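Local structure of R.Ecl18kI (Enterobacter cloacae, 2GB7) at residues N48-I53 and V229-N234. The protein is a type II restriction endonuclease that recognises the double-stranded DNA sequence 5'-CCNGG-3' and cleaves it ahead of the first C. The protein carries 1 engineered substitution. Residues are numbered along the deposited sequence; the frame is centred on the assembly and turned at random.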
loop_
_atom_site.group_PDB
_atom_site.type_symbol
_atom_site.label_atom_id
_atom_site.label_comp_id
_atom_site.label_asym_id
_atom_site.label_seq_id
_atom_site.Cartn_x
_atom_site.Cartn_y
_atom_site.Cartn_z
ATOM N N ASN F 48 -11.158 28.638 5.673
ATOM C CA ASN F 48 -9.778 28.529 5.176
ATOM C C ASN F 48 -9.207 27.120 5.331
ATOM O O ASN F 48 -8.003 26.982 5.575
ATOM C CB ASN F 48 -8.800 29.442 5.948
ATOM C CG ASN F 48 -9.130 30.918 5.825
ATOM O OD1 ASN F 48 -8.520 31.630 5.024
ATOM N ND2 ASN F 48 -10.112 31.376 6.590
ATOM N N PRO F 49 -10.011 26.081 5.137
ATOM C CA PRO F 49 -9.415 24.747 5.393
ATOM C C PRO F 49 -8.243 24.325 4.533
ATOM O O PRO F 49 -7.265 23.716 5.011
ATOM C CB PRO F 49 -10.614 23.802 5.277
ATOM C CG PRO F 49 -11.581 24.510 4.386
ATOM C CD PRO F 49 -11.395 25.981 4.666
ATOM N N SER F 50 -8.326 24.619 3.237
ATOM C CA SER F 50 -7.240 24.180 2.348
ATOM C C SER F 50 -5.920 24.817 2.716
ATOM O O SER F 50 -4.876 24.171 2.726
ATOM C CB SER F 50 -7.532 24.429 0.872
ATOM O OG SER F 50 -8.634 23.661 0.425
ATOM N N GLU F 51 -5.990 26.112 3.004
ATOM C CA GLU F 51 -4.806 26.845 3.406
ATOM C C GLU F 51 -4.218 26.309 4.692
ATOM O O GLU F 51 -3.001 26.167 4.796
ATOM C CB GLU F 51 -5.141 28.329 3.556
ATOM C CG GLU F 51 -5.485 29.010 2.228
ATOM C CD GLU F 51 -6.909 28.723 1.762
ATOM O OE1 GLU F 51 -7.676 28.050 2.493
ATOM O OE2 GLU F 51 -7.286 29.196 0.664
ATOM N N TYR F 52 -5.083 26.033 5.663
ATOM C CA TYR F 52 -4.669 25.502 6.939
ATOM C C TYR F 52 -3.960 24.148 6.736
ATOM O O TYR F 52 -2.861 23.914 7.260
ATOM C CB TYR F 52 -5.867 25.408 7.889
ATOM C CG TYR F 52 -5.712 24.350 8.928
ATOM C CD1 TYR F 52 -5.061 24.606 10.144
ATOM C CD2 TYR F 52 -6.188 23.065 8.686
ATOM C CE1 TYR F 52 -4.902 23.598 11.091
ATOM C CE2 TYR F 52 -6.014 22.057 9.608
ATOM C CZ TYR F 52 -5.406 22.340 10.807
ATOM O OH TYR F 52 -5.214 21.329 11.709
ATOM N N ILE F 53 -4.573 23.273 5.940
ATOM C CA ILE F 53 -4.006 21.944 5.701
ATOM C C ILE F 53 -2.609 22.013 5.080
ATOM O O ILE F 53 -1.680 21.361 5.559
ATOM C CB ILE F 53 -4.949 21.119 4.807
ATOM C CG1 ILE F 53 -6.201 20.757 5.597
ATOM C CG2 ILE F 53 -4.244 19.854 4.280
ATOM C CD1 ILE F 53 -7.382 20.297 4.726
ATOM N N VAL F 229 -12.373 14.705 -1.830
ATOM C CA VAL F 229 -12.269 16.056 -1.265
ATOM C C VAL F 229 -10.787 16.389 -1.311
ATOM O O VAL F 229 -9.959 15.627 -0.813
ATOM C CB VAL F 229 -12.770 16.098 0.179
ATOM C CG1 VAL F 229 -12.578 17.471 0.788
ATOM C CG2 VAL F 229 -14.263 15.728 0.251
ATOM N N THR F 230 -10.420 17.511 -1.914
ATOM C CA THR F 230 -8.989 17.883 -1.924
ATOM C C THR F 230 -8.870 19.391 -1.773
ATOM O O THR F 230 -9.852 20.065 -1.512
ATOM C CB THR F 230 -8.269 17.356 -3.204
ATOM O OG1 THR F 230 -6.849 17.405 -3.047
ATOM C CG2 THR F 230 -8.697 18.113 -4.480
ATOM N N THR F 231 -7.660 19.903 -1.866
ATOM C CA THR F 231 -7.470 21.322 -1.685
ATOM C C THR F 231 -8.049 22.099 -2.843
ATOM O O THR F 231 -8.345 21.552 -3.914
ATOM C CB THR F 231 -5.984 21.686 -1.572
ATOM O OG1 THR F 231 -5.299 21.245 -2.756
ATOM C CG2 THR F 231 -5.380 21.050 -0.336
ATOM N N VAL F 232 -8.222 23.412 -2.610
ATOM C CA VAL F 232 -8.701 24.276 -3.673
ATOM C C VAL F 232 -7.688 24.222 -4.811
ATOM O O VAL F 232 -8.064 24.065 -5.973
ATOM C CB VAL F 232 -8.901 25.759 -3.218
ATOM C CG1 VAL F 232 -9.232 26.660 -4.430
ATOM C CG2 VAL F 232 -10.000 25.861 -2.184
ATOM N N GLU F 233 -6.428 24.343 -4.471
ATOM C CA GLU F 233 -5.396 24.381 -5.491
ATOM C C GLU F 233 -5.455 23.159 -6.387
ATOM O O GLU F 233 -5.433 23.274 -7.598
ATOM C CB GLU F 233 -4.017 24.506 -4.859
ATOM C CG GLU F 233 -2.916 24.735 -5.886
ATOM N N ASN F 234 -5.555 21.986 -5.781
ATOM C CA ASN F 234 -5.609 20.769 -6.551
ATOM C C ASN F 234 -6.861 20.679 -7.399
ATOM O O ASN F 234 -6.794 20.263 -8.552
ATOM C CB ASN F 234 -5.536 19.575 -5.613
ATOM C CG ASN F 234 -5.160 18.297 -6.325
ATOM O OD1 ASN F 234 -4.467 18.309 -7.355
ATOM N ND2 ASN F 234 -5.622 17.165 -5.781
#
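Ser50, in the first turn of helix 49-77, meets the start of helix 232-238 through its hydroxyl. Its OG takes a hydrogen bond from the backbone N of Val232 at 3.1 Å, bent to 142° at the hydrogen. The same OG rests against the main chain, 3.4 Å from CA of Thr231. Van der Waals contacts flank the bond: methyl CG2 of Val232 lies 3.7 Å from OG of Ser50, and CB of Thr231 packs 4.0 Å from CB of Ser50. With chi1 at -65°, Ser50 OG lies on the N side of its CB, trans to the carbonyl carbon. There it also hydrogen-bonds OE1 of Glu249, so two partners grip this buried hydroxyl, and the carboxylate ties helix 248-259 to helix 49-77.

OG1 of Thr231, the N-cap of helix 232-238, is set between the backbone N and the carbonyl carbon (chi1 58°) and accepts from N of Asn234 at 3.1 Å; methyl CG2 of Thr231 lies 4.2 Å from CB of Ser50. On the strand side of the cap, ND2 of Asn234 donates to OG1 of Thr230 at 3.0 Å, close to the amide plane; Thr230 OG1 also bonds O of Thr208. The turn after 226-230, an inner strand of the mixed sheet, is joined to helix 49-77 by the Val232-to-Ser50 bond, within the alpha/beta architecture of the PD-(D/E)XK nuclease fold.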